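Local coordinates for protein propionate kinase (Francisella tularensis subsp. tularensis, PDB 3KHY) that probably catalyses the magnesium-dependent, reversible transfer of a phosphoryl group from ATP to a short-chain carboxylate such as acetate, giving the acyl phosphate and ADP, at residues Lys179-Gln184 with Met366-Asn371; Ala194-Ala199 with Thr208-Gly213; Gly204-Ala209 with Thr218-Thr223; Glu294-Arg299 with Ala328-Asn333. All coordinates share one frame; numbering follows the deposited sequence.

The four contacts illustrate how one kinase domain is assembled round a mixed five-stranded sheet. Contacts 2 and 3 are buried and share strand 205-211: the first is a regular ladder of backbone bonds with strand 196-201, whereas the second, where the chain leaves edge strand 214-218, relies largely on hydroxyl groups. Contact 1, only partly buried, lays helix 175-188 over the chain leaving strand 365-367 through a ring, methyl groups and a water; Val-181 and Ser-182 also pack on the strands of contact 2. Contact 4, also buried, joins two helical segments by one side-chain hydrogen bond and a small apolar touch. Contacts 3 and 4 meet at Cys-205 and Phe-296, and both reach the second subunit.

Contact 1: Lys179-Gln184 with Met366-Asn371; sequences KYVSEQ and MVIATN
A water donates to the carbonyl O of Ala-369 at 2.7 Å and bridges it to Tyr-180 OH, which the water meets at 3.0 Å. The carbonyl oxygen and the water both sit at the edge of the Tyr-180 ring, in its plane, where CE2 of Tyr-180 packs 3.5 Å from Ala-369 O. CG of the tyrosine stands anti to the backbone N (chi1 174°), which starts the side chain out toward Ala-369 and Asn-371. Over one face comes Asn-371, whose CB makes a CH-pi contact 4.2 Å from the ring centroid; the opposite face carries CG of Gln-184, one helical turn on. One turn of helix thus holds the phenol ring between its own side chain and the passing chain. Beside it Val-181 splits its branches: CG2 presses on Thr-370 CB at 3.6 Å, while CG1 faces Ile-368 CB at 4.2 Å. Ile-368 also sends CG2 against Gln-184 CB, 3.9 Å away. Thr-370 N and OG1 have partners outside the two segments, Glu-325 and Ser-177, and Asn-371 OD1 caps Leu-374 N as the N-cap of helix 372-382. Glu-325 is predicted to bind ATP and neighbouring Glu-372 magnesium; the arrangement is a strand-to-helix passage covered by a helix, and it probably borders the nucleotide site of this acetokinase, a member of the actin-like ATPase superfamily.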
loop_
_atom_site.group_PDB
_atom_site.type_symbol
_atom_site.label_atom_id
_atom_site.label_comp_id
_atom_site.label_asym_id
_atom_site.label_seq_id
_atom_site.Cartn_x
_atom_site.Cartn_y
_atom_site.Cartn_z
ATOM N N LYS A 179 -19.193 -9.997 -3.042
ATOM C CA LYS A 179 -20.096 -10.509 -4.069
ATOM C C LYS A 179 -21.570 -10.384 -3.675
ATOM O O LYS A 179 -22.388 -9.857 -4.426
ATOM C CB LYS A 179 -19.764 -11.970 -4.372
ATOM C CG LYS A 179 -20.518 -12.540 -5.575
ATOM C CD LYS A 179 -19.960 -13.897 -5.976
ATOM C CE LYS A 179 -20.524 -14.359 -7.317
ATOM N NZ LYS A 179 -21.698 -15.229 -7.089
ATOM N N TYR A 180 -21.909 -10.885 -2.494
ATOM C CA TYR A 180 -23.275 -10.794 -2.003
ATOM C C TYR A 180 -23.741 -9.336 -1.954
ATOM O O TYR A 180 -24.820 -9.010 -2.426
ATOM C CB TYR A 180 -23.414 -11.449 -0.624
ATOM C CG TYR A 180 -24.784 -11.242 -0.030
ATOM C CD1 TYR A 180 -25.838 -12.087 -0.366
ATOM C CD2 TYR A 180 -25.038 -10.181 0.827
ATOM C CE1 TYR A 180 -27.097 -11.895 0.149
ATOM C CE2 TYR A 180 -26.307 -9.975 1.356
ATOM C CZ TYR A 180 -27.329 -10.837 1.007
ATOM O OH TYR A 180 -28.587 -10.640 1.512
ATOM N N VAL A 181 -22.929 -8.451 -1.388
ATOM C CA VAL A 181 -23.365 -7.056 -1.213
ATOM C C VAL A 181 -23.499 -6.314 -2.555
ATOM O O VAL A 181 -24.437 -5.540 -2.763
ATOM C CB VAL A 181 -22.445 -6.296 -0.219
ATOM C CG1 VAL A 181 -22.691 -4.795 -0.281
ATOM C CG2 VAL A 181 -22.696 -6.802 1.203
ATOM N N SER A 182 -22.568 -6.550 -3.474
ATOM C CA SER A 182 -22.668 -5.900 -4.763
ATOM C C SER A 182 -23.872 -6.464 -5.515
ATOM O O SER A 182 -24.537 -5.734 -6.236
ATOM C CB SER A 182 -21.368 -6.012 -5.576
ATOM O OG SER A 182 -21.013 -7.361 -5.809
ATOM N N GLU A 183 -24.174 -7.746 -5.327
ATOM C CA GLU A 183 -25.409 -8.295 -5.899
ATOM C C GLU A 183 -26.658 -7.618 -5.346
ATOM O O GLU A 183 -27.590 -7.349 -6.096
ATOM C CB GLU A 183 -25.510 -9.812 -5.720
ATOM C CG GLU A 183 -24.569 -10.561 -6.639
ATOM C CD GLU A 183 -24.745 -12.060 -6.573
ATOM O OE1 GLU A 183 -25.615 -12.543 -5.807
ATOM O OE2 GLU A 183 -24.001 -12.755 -7.289
ATOM N N GLN A 184 -26.676 -7.345 -4.040
ATOM C CA GLN A 184 -27.824 -6.683 -3.419
ATOM C C GLN A 184 -27.934 -5.243 -3.907
ATOM O O GLN A 184 -29.030 -4.749 -4.163
ATOM C CB GLN A 184 -27.737 -6.724 -1.892
ATOM C CG GLN A 184 -27.837 -8.117 -1.308
ATOM C CD GLN A 184 -29.143 -8.808 -1.694
ATOM O OE1 GLN A 184 -29.141 -9.931 -2.191
ATOM N NE2 GLN A 184 -30.255 -8.124 -1.487
HETATM N N MSE A 366 -24.610 4.105 0.726
HETATM C CA MSE A 366 -25.581 3.108 1.142
HETATM C C MSE A 366 -25.083 2.311 2.318
HETATM O O MSE A 366 -23.887 2.260 2.582
HETATM C CB MSE A 366 -25.892 2.132 -0.009
HETATM C CG MSE A 366 -26.324 2.833 -1.284
HETATM SE SE MSE A 366 -26.732 1.634 -2.779
HETATM C CE MSE A 366 -28.361 0.780 -2.044
ATOM N N VAL A 367 -26.025 1.712 3.028
ATOM C CA VAL A 367 -25.721 0.695 4.012
ATOM C C VAL A 367 -26.499 -0.551 3.615
ATOM O O VAL A 367 -27.725 -0.516 3.501
ATOM C CB VAL A 367 -26.149 1.110 5.424
ATOM C CG1 VAL A 367 -25.847 -0.013 6.399
ATOM C CG2 VAL A 367 -25.442 2.395 5.843
ATOM N N ILE A 368 -25.786 -1.651 3.408
ATOM C CA ILE A 368 -26.410 -2.909 3.021
ATOM C C ILE A 368 -25.840 -4.002 3.911
ATOM O O ILE A 368 -24.621 -4.132 4.040
ATOM C CB ILE A 368 -26.107 -3.237 1.537
ATOM C CG1 ILE A 368 -26.662 -2.138 0.627
ATOM C CG2 ILE A 368 -26.675 -4.615 1.160
ATOM C CD1 ILE A 368 -26.430 -2.410 -0.887
ATOM N N ALA A 369 -26.710 -4.770 4.547
ATOM C CA ALA A 369 -26.260 -5.808 5.467
ATOM C C ALA A 369 -25.668 -6.954 4.669
ATOM O O ALA A 369 -26.258 -7.399 3.691
ATOM C CB ALA A 369 -27.425 -6.302 6.325
ATOM N N THR A 370 -24.503 -7.436 5.069
ATOM C CA THR A 370 -23.936 -8.580 4.368
ATOM C C THR A 370 -24.496 -9.875 4.970
ATOM O O THR A 370 -25.000 -9.883 6.092
ATOM C CB THR A 370 -22.391 -8.565 4.359
ATOM O OG1 THR A 370 -21.909 -9.576 3.466
ATOM C CG2 THR A 370 -21.818 -8.820 5.739
ATOM N N ASN A 371 -24.433 -10.964 4.213
ATOM C CA ASN A 371 -24.942 -12.242 4.703
ATOM C C ASN A 371 -24.164 -13.337 3.988
ATOM O O ASN A 371 -24.634 -13.921 3.015
ATOM C CB ASN A 371 -26.451 -12.378 4.441
ATOM C CG ASN A 371 -27.077 -13.561 5.187
ATOM O OD1 ASN A 371 -26.381 -14.497 5.598
ATOM N ND2 ASN A 371 -28.388 -13.519 5.366
HETATM O O HOH W 1 -28.739 -7.883 2.792
#

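Contact 2: Ala194-Ala199 with Thr208-Gly213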
loop_
_atom_site.group_PDB
_atom_site.type_symbol
_atom_site.label_atom_id
_atom_site.label_comp_id
_atom_site.label_asym_id
_atom_site.label_seq_id
_atom_site.Cartn_x
_atom_site.Cartn_y
_atom_site.Cartn_z
ATOM N N ALA A 194 -24.046 -3.801 -10.603
ATOM C CA ALA A 194 -23.631 -2.639 -9.829
ATOM C C ALA A 194 -22.267 -2.080 -10.230
ATOM O O ALA A 194 -21.335 -2.826 -10.557
ATOM C CB ALA A 194 -23.661 -2.963 -8.335
ATOM N N ASN A 195 -22.168 -0.756 -10.223
ATOM C CA ASN A 195 -20.881 -0.087 -10.314
ATOM C C ASN A 195 -20.670 0.596 -8.980
ATOM O O ASN A 195 -21.084 1.743 -8.773
ATOM C CB ASN A 195 -20.869 0.930 -11.450
ATOM C CG ASN A 195 -21.017 0.274 -12.809
ATOM O OD1 ASN A 195 -20.200 -0.554 -13.206
ATOM N ND2 ASN A 195 -22.072 0.634 -13.521
ATOM N N VAL A 196 -20.056 -0.130 -8.059
ATOM C CA VAL A 196 -20.032 0.315 -6.675
ATOM C C VAL A 196 -18.675 0.091 -6.043
ATOM O O VAL A 196 -17.880 -0.741 -6.491
ATOM C CB VAL A 196 -21.113 -0.387 -5.819
ATOM C CG1 VAL A 196 -22.515 0.069 -6.228
ATOM C CG2 VAL A 196 -20.987 -1.920 -5.888
ATOM N N ILE A 197 -18.408 0.873 -5.013
ATOM C CA ILE A 197 -17.276 0.632 -4.137
ATOM C C ILE A 197 -17.872 0.105 -2.846
ATOM O O ILE A 197 -18.753 0.735 -2.272
ATOM C CB ILE A 197 -16.511 1.924 -3.868
ATOM C CG1 ILE A 197 -15.884 2.427 -5.170
ATOM C CG2 ILE A 197 -15.444 1.706 -2.775
ATOM C CD1 ILE A 197 -15.375 3.874 -5.101
ATOM N N VAL A 198 -17.421 -1.072 -2.420
ATOM C CA VAL A 198 -17.961 -1.713 -1.229
ATOM C C VAL A 198 -16.906 -1.713 -0.126
ATOM O O VAL A 198 -15.805 -2.247 -0.297
ATOM C CB VAL A 198 -18.420 -3.166 -1.513
ATOM C CG1 VAL A 198 -18.951 -3.835 -0.227
ATOM C CG2 VAL A 198 -19.499 -3.195 -2.621
ATOM N N ALA A 199 -17.242 -1.079 0.993
ATOM C CA ALA A 199 -16.378 -1.070 2.163
ATOM C C ALA A 199 -16.948 -2.030 3.198
ATOM O O ALA A 199 -17.943 -1.744 3.839
ATOM C CB ALA A 199 -16.273 0.329 2.740
ATOM N N THR A 208 -13.517 -2.863 -1.964
ATOM C CA THR A 208 -13.437 -3.435 -3.299
ATOM C C THR A 208 -14.081 -2.521 -4.319
ATOM O O THR A 208 -15.132 -1.936 -4.053
ATOM C CB THR A 208 -14.126 -4.801 -3.337
ATOM O OG1 THR A 208 -13.417 -5.701 -2.471
ATOM C CG2 THR A 208 -14.155 -5.370 -4.760
ATOM N N ALA A 209 -13.438 -2.395 -5.479
ATOM C CA ALA A 209 -14.027 -1.680 -6.603
ATOM C C ALA A 209 -14.715 -2.693 -7.514
ATOM O O ALA A 209 -14.065 -3.567 -8.091
ATOM C CB ALA A 209 -12.943 -0.906 -7.386
ATOM N N VAL A 210 -16.025 -2.555 -7.644
ATOM C CA VAL A 210 -16.843 -3.469 -8.440
ATOM C C VAL A 210 -17.380 -2.746 -9.677
ATOM O O VAL A 210 -18.119 -1.765 -9.570
ATOM C CB VAL A 210 -17.998 -4.027 -7.610
ATOM C CG1 VAL A 210 -18.937 -4.878 -8.479
ATOM C CG2 VAL A 210 -17.451 -4.848 -6.429
ATOM N N VAL A 211 -16.985 -3.219 -10.853
ATOM C CA VAL A 211 -17.404 -2.602 -12.110
ATOM C C VAL A 211 -18.258 -3.599 -12.884
ATOM O O VAL A 211 -17.855 -4.743 -13.091
ATOM C CB VAL A 211 -16.189 -2.167 -12.953
ATOM C CG1 VAL A 211 -16.636 -1.592 -14.286
ATOM C CG2 VAL A 211 -15.357 -1.132 -12.178
ATOM N N ASP A 212 -19.449 -3.167 -13.268
ATOM C CA ASP A 212 -20.428 -4.053 -13.906
ATOM C C ASP A 212 -20.522 -5.409 -13.194
ATOM O O ASP A 212 -20.572 -6.458 -13.841
ATOM C CB ASP A 212 -20.111 -4.261 -15.394
ATOM C CG ASP A 212 -21.333 -4.728 -16.190
ATOM O OD1 ASP A 212 -22.467 -4.377 -15.797
ATOM O OD2 ASP A 212 -21.168 -5.430 -17.209
ATOM N N GLY A 213 -20.537 -5.379 -11.863
ATOM C CA GLY A 213 -20.727 -6.584 -11.081
ATOM C C GLY A 213 -19.474 -7.399 -10.798
ATOM O O GLY A 213 -19.544 -8.372 -10.047
HETATM O O HOH W 2 -23.198 -1.704 -15.239
#
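The carboxamide of Asn-195 is linked to Asp-212 at both polar ends, directly through OD1 and by way of a water through ND2: OD1 accepts the backbone N of Asp-212 at 2.7 Å, a nearly straight bond (168° at the hydrogen) with the donor tilted out of the amide plane, while ND2 gives to a water that donates in turn to Asp-212 OD1. This side-chain link finishes the open end of a beta hairpin formed by strands 196-201 and 205-211. Next to it, Gly-213 N bonds to Ala-194 O at 3.0 Å, just where positive phi angles at Asp-212 and Gly-213 turn the chain toward strand 214-218. Within the hairpin, Val-196 with Val-210 and Val-198 with Thr-208 are antiparallel hydrogen-bonded pairs, and Ile-197 with Ala-209 is the non-hydrogen-bonded pair between them. There Ile-197 CA comes within 3.3 Å of Thr-208 O in a CA-H...O contact. The face bearing Val-198, Thr-208 and Val-210 is covered by helix 175-188, and the one bearing Ile-197 and Ala-209 meets Phe-311 and Tyr-310. On the helix-covered face Val-196 and Val-210 lie side by side, pointing the same way, with Val-196 CG2 4.0 Å from Val-210 CB.

Contact 3: Gly204-Ala209 with Thr218-Thr223; sequences GCSITA and TSMGLT
Two hydroxyls, Thr-208 OG1 and Thr-218 OG1, share a hydrogen bond of 2.8 Å in which either could be the donor. Their side chains lie side by side and point the same way, as befits an antiparallel non-hydrogen-bonded pair at the end of the hairpin made by strands 205-211 and 214-218. One residue further the ladder changes character. Ile-207 N bonds at 2.9 Å to Ser-219 OG, a side-chain acceptor where a regular ladder would use a carbonyl, and the return bond from Ser-219 N to Ile-207 O is weak. The hydroxyl is placed by a chi1 of 68°, between the backbone N and the carbonyl carbon, and it also donates to a water, 2.6 Å away, that in turn donates a hydrogen bond to Cys-205 O. Packing surrounds this polar seam: Ile-207 CG2 rests 3.6 Å from Ser-219 CB, and the selenium of Met-220, a selenomethionine, lies 3.8 Å from Ser-206 CB. Ser-206 OG is bonded to His-178 and to His-174, a predicted transition-state stabiliser; Thr-223 bonds to Asp-238 and Ser-240 of the second subunit. The extended Met-220 chain ends with CE at 3.6 Å from Cys-205 O.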
loop_
_atom_site.group_PDB
_atom_site.type_symbol
_atom_site.label_atom_id
_atom_site.label_comp_id
_atom_site.label_asym_id
_atom_site.label_seq_id
_atom_site.Cartn_x
_atom_site.Cartn_y
_atom_site.Cartn_z
ATOM N N GLY A 204 -12.219 -7.884 10.476
ATOM C CA GLY A 204 -11.375 -7.642 9.316
ATOM C C GLY A 204 -12.049 -6.565 8.473
ATOM O O GLY A 204 -13.273 -6.427 8.515
ATOM N N CYS A 205 -11.260 -5.792 7.730
ATOM C CA CYS A 205 -11.788 -4.705 6.897
ATOM C C CYS A 205 -11.150 -4.754 5.523
ATOM O O CYS A 205 -9.931 -4.865 5.403
ATOM C CB CYS A 205 -11.486 -3.328 7.528
ATOM S SG CYS A 205 -12.272 -3.040 9.136
ATOM N N SER A 206 -11.973 -4.672 4.485
ATOM C CA SER A 206 -11.449 -4.580 3.127
ATOM C C SER A 206 -12.403 -3.769 2.254
ATOM O O SER A 206 -13.593 -3.625 2.567
ATOM C CB SER A 206 -11.253 -5.965 2.526
ATOM O OG SER A 206 -12.507 -6.512 2.182
ATOM N N ILE A 207 -11.877 -3.231 1.164
ATOM C CA ILE A 207 -12.684 -2.410 0.276
ATOM C C ILE A 207 -12.458 -2.858 -1.172
ATOM O O ILE A 207 -11.354 -3.242 -1.555
ATOM C CB ILE A 207 -12.372 -0.917 0.496
ATOM C CG1 ILE A 207 -13.237 -0.041 -0.410
ATOM C CG2 ILE A 207 -10.866 -0.617 0.284
ATOM C CD1 ILE A 207 -13.147 1.418 -0.011
ATOM N N THR A 208 -13.517 -2.863 -1.964
ATOM C CA THR A 208 -13.437 -3.435 -3.299
ATOM C C THR A 208 -14.081 -2.521 -4.319
ATOM O O THR A 208 -15.132 -1.936 -4.053
ATOM C CB THR A 208 -14.126 -4.801 -3.337
ATOM O OG1 THR A 208 -13.417 -5.701 -2.471
ATOM C CG2 THR A 208 -14.155 -5.370 -4.760
ATOM N N ALA A 209 -13.438 -2.395 -5.479
ATOM C CA ALA A 209 -14.027 -1.680 -6.603
ATOM C C ALA A 209 -14.715 -2.693 -7.514
ATOM O O ALA A 209 -14.065 -3.567 -8.091
ATOM C CB ALA A 209 -12.943 -0.906 -7.386
ATOM N N THR A 218 -9.013 -4.544 -5.102
ATOM C CA THR A 218 -9.420 -4.753 -3.727
ATOM C C THR A 218 -8.221 -4.552 -2.823
ATOM O O THR A 218 -7.064 -4.618 -3.279
ATOM C CB THR A 218 -10.021 -6.159 -3.547
ATOM O OG1 THR A 218 -10.640 -6.250 -2.276
ATOM C CG2 THR A 218 -8.934 -7.231 -3.682
ATOM N N SER A 219 -8.487 -4.325 -1.540
ATOM C CA SER A 219 -7.457 -3.814 -0.627
ATOM C C SER A 219 -6.597 -4.870 0.085
ATOM O O SER A 219 -5.439 -4.599 0.419
ATOM C CB SER A 219 -8.073 -2.841 0.381
ATOM O OG SER A 219 -8.943 -3.515 1.268
HETATM N N MSE A 220 -7.141 -6.064 0.331
HETATM C CA MSE A 220 -6.317 -7.130 0.930
HETATM C C MSE A 220 -5.329 -7.680 -0.100
HETATM O O MSE A 220 -5.447 -7.382 -1.274
HETATM C CB MSE A 220 -7.180 -8.237 1.538
HETATM C CG MSE A 220 -7.797 -7.820 2.873
HETATM SE SE MSE A 220 -9.228 -9.009 3.426
HETATM C CE MSE A 220 -9.383 -8.438 5.298
ATOM N N GLY A 221 -4.339 -8.457 0.323
ATOM C CA GLY A 221 -3.261 -8.784 -0.600
ATOM C C GLY A 221 -3.128 -10.267 -0.845
ATOM O O GLY A 221 -4.097 -10.939 -1.213
ATOM N N LEU A 222 -1.920 -10.770 -0.644
ATOM C CA LEU A 222 -1.675 -12.213 -0.641
ATOM C C LEU A 222 -2.559 -12.870 0.406
ATOM O O LEU A 222 -3.186 -13.902 0.151
ATOM C CB LEU A 222 -0.202 -12.484 -0.318
ATOM C CG LEU A 222 0.320 -13.927 -0.316
ATOM C CD1 LEU A 222 0.401 -14.448 -1.738
ATOM C CD2 LEU A 222 1.701 -13.953 0.326
ATOM N N THR A 223 -2.611 -12.253 1.586
ATOM C CA THR A 223 -3.456 -12.723 2.684
ATOM C C THR A 223 -4.356 -11.585 3.164
ATOM O O THR A 223 -4.235 -10.460 2.682
ATOM C CB THR A 223 -2.612 -13.204 3.876
ATOM O OG1 THR A 223 -2.200 -12.072 4.652
ATOM C CG2 THR A 223 -1.393 -14.004 3.410
HETATM O O HOH W 3 -7.973 -4.449 3.540
#

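Contact 4: Glu294-Arg299 with Ala328-Asn333; sequences EIFSHR and ANIRKN
Glu-294 and Asn-333 cross at about a right angle and are joined by the one hydrogen bond between Glu-294-Arg-299 and Ala-328-Asn-333, on the packed helices 287-307 and 328-337, whose local axes pass 9.7 Å apart at a crossing angle of -57°. Asn-333 ND2 donates to Glu-294 OE2 at 2.9 Å, nearly straight. The acceptor lies in the amide plane, but the amide meets the carboxylate on its syn side and well out of that group's plane, the two planes being 46° apart. Although its CB points away, Glu-294 arrives because its chain is bent at chi2 (-56°). Lys-337, one turn further on the second helix, ties the pair with a salt bridge to Glu-294 OE1 and a bond to Asn-333 OD1. That amide oxygen also presses on Ser-297 CB at 3.1 Å, while the Ser-297 hydroxyl bonds back to Ile-293 O in its own helix. Phe-296 and Ile-330 likewise cross at about a right angle, making the apolar part of the interface; both touch Met-275, and Phe-296 also lies near Ile-323, residues predicted to bind ATP. Tyr-152 of the second subunit packs on Glu-294 and stacks edge-to-face with His-298. Between the helices, Ile-330 CG2 touches Phe-296 CE1 at 3.8 Å.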
loop_
_atom_site.group_PDB
_atom_site.type_symbol
_atom_site.label_atom_id
_atom_site.label_comp_id
_atom_site.label_asym_id
_atom_site.label_seq_id
_atom_site.Cartn_x
_atom_site.Cartn_y
_atom_site.Cartn_z
ATOM N N GLU A 294 -9.294 8.405 13.528
ATOM C CA GLU A 294 -8.804 9.237 12.430
ATOM C C GLU A 294 -7.959 8.396 11.471
ATOM O O GLU A 294 -8.158 8.441 10.262
ATOM C CB GLU A 294 -7.978 10.427 12.938
ATOM C CG GLU A 294 -8.786 11.445 13.753
ATOM C CD GLU A 294 -9.969 11.979 12.970
ATOM O OE1 GLU A 294 -9.741 12.669 11.947
ATOM O OE2 GLU A 294 -11.119 11.689 13.361
ATOM N N ILE A 295 -7.010 7.631 12.005
ATOM C CA ILE A 295 -6.161 6.804 11.128
ATOM C C ILE A 295 -7.024 5.808 10.340
ATOM O O ILE A 295 -6.894 5.675 9.129
ATOM C CB ILE A 295 -5.065 6.088 11.931
ATOM C CG1 ILE A 295 -4.127 7.122 12.562
ATOM C CG2 ILE A 295 -4.260 5.154 11.034
ATOM C CD1 ILE A 295 -3.108 6.514 13.518
ATOM N N PHE A 296 -7.913 5.113 11.035
ATOM C CA PHE A 296 -8.809 4.138 10.403
ATOM C C PHE A 296 -9.656 4.797 9.312
ATOM O O PHE A 296 -9.694 4.332 8.169
ATOM C CB PHE A 296 -9.680 3.537 11.508
ATOM C CG PHE A 296 -10.734 2.555 11.051
ATOM C CD1 PHE A 296 -11.941 2.999 10.529
ATOM C CD2 PHE A 296 -10.563 1.190 11.266
ATOM C CE1 PHE A 296 -12.928 2.108 10.155
ATOM C CE2 PHE A 296 -11.552 0.285 10.901
ATOM C CZ PHE A 296 -12.740 0.744 10.347
ATOM N N SER A 297 -10.332 5.888 9.657
ATOM C CA SER A 297 -11.271 6.509 8.725
ATOM C C SER A 297 -10.568 7.098 7.512
ATOM O O SER A 297 -11.067 7.005 6.400
ATOM C CB SER A 297 -12.086 7.603 9.422
ATOM O OG SER A 297 -12.816 7.077 10.524
ATOM N N HIS A 298 -9.423 7.734 7.740
ATOM C CA HIS A 298 -8.673 8.350 6.640
ATOM C C HIS A 298 -8.185 7.308 5.646
ATOM O O HIS A 298 -8.197 7.525 4.431
ATOM C CB HIS A 298 -7.487 9.128 7.180
ATOM C CG HIS A 298 -6.714 9.838 6.118
ATOM N ND1 HIS A 298 -7.199 10.954 5.470
ATOM C CD2 HIS A 298 -5.500 9.585 5.581
ATOM C CE1 HIS A 298 -6.313 11.359 4.578
ATOM N NE2 HIS A 298 -5.270 10.550 4.630
ATOM N N ARG A 299 -7.758 6.154 6.151
ATOM C CA ARG A 299 -7.300 5.119 5.235
ATOM C C ARG A 299 -8.454 4.613 4.362
ATOM O O ARG A 299 -8.286 4.444 3.145
ATOM C CB ARG A 299 -6.611 3.955 5.954
ATOM C CG ARG A 299 -6.012 2.983 4.929
ATOM C CD ARG A 299 -5.081 1.955 5.517
ATOM N NE ARG A 299 -4.024 2.513 6.369
ATOM C CZ ARG A 299 -3.271 1.747 7.148
ATOM N NH1 ARG A 299 -3.473 0.429 7.140
ATOM N NH2 ARG A 299 -2.337 2.280 7.930
ATOM N N ALA A 328 -22.687 4.483 13.027
ATOM C CA ALA A 328 -23.015 5.736 12.341
ATOM C C ALA A 328 -21.895 6.759 12.457
ATOM O O ALA A 328 -21.638 7.503 11.520
ATOM C CB ALA A 328 -24.340 6.332 12.876
ATOM N N ASN A 329 -21.245 6.819 13.614
ATOM C CA ASN A 329 -20.183 7.797 13.834
ATOM C C ASN A 329 -18.987 7.566 12.902
ATOM O O ASN A 329 -18.343 8.510 12.432
ATOM C CB ASN A 329 -19.716 7.748 15.300
ATOM C CG ASN A 329 -19.111 6.384 15.684
ATOM O OD1 ASN A 329 -19.730 5.330 15.486
ATOM N ND2 ASN A 329 -17.894 6.407 16.227
ATOM N N ILE A 330 -18.681 6.300 12.651
ATOM C CA ILE A 330 -17.564 5.953 11.787
ATOM C C ILE A 330 -17.858 6.264 10.315
ATOM O O ILE A 330 -17.011 6.785 9.600
ATOM C CB ILE A 330 -17.189 4.461 11.911
ATOM C CG1 ILE A 330 -16.744 4.145 13.335
ATOM C CG2 ILE A 330 -16.103 4.115 10.909
ATOM C CD1 ILE A 330 -15.582 4.965 13.824
ATOM N N ARG A 331 -19.059 5.936 9.864
ATOM C CA ARG A 331 -19.461 6.298 8.513
ATOM C C ARG A 331 -19.429 7.824 8.342
ATOM O O ARG A 331 -18.962 8.328 7.330
ATOM C CB ARG A 331 -20.872 5.758 8.228
ATOM C CG ARG A 331 -20.979 4.218 8.201
ATOM C CD ARG A 331 -22.342 3.784 7.612
ATOM N NE ARG A 331 -23.458 4.318 8.411
ATOM C CZ ARG A 331 -24.255 3.608 9.206
ATOM N NH1 ARG A 331 -24.110 2.290 9.341
ATOM N NH2 ARG A 331 -25.226 4.227 9.870
ATOM N N LYS A 332 -19.932 8.553 9.339
ATOM C CA LYS A 332 -19.921 10.015 9.287
ATOM C C LYS A 332 -18.483 10.541 9.151
ATOM O O LYS A 332 -18.208 11.469 8.398
ATOM C CB LYS A 332 -20.576 10.590 10.540
ATOM C CG LYS A 332 -20.361 12.092 10.737
ATOM C CD LYS A 332 -20.990 12.563 12.048
ATOM C CE LYS A 332 -20.868 14.069 12.218
ATOM N NZ LYS A 332 -21.345 14.528 13.562
ATOM N N ASN A 333 -17.569 9.931 9.889
ATOM C CA ASN A 333 -16.194 10.379 9.887
ATOM C C ASN A 333 -15.581 10.115 8.512
ATOM O O ASN A 333 -14.953 10.990 7.920
ATOM C CB ASN A 333 -15.404 9.670 10.988
ATOM C CG ASN A 333 -14.005 10.233 11.157
ATOM O OD1 ASN A 333 -13.256 10.383 10.186
ATOM N ND2 ASN A 333 -13.640 10.545 12.393
#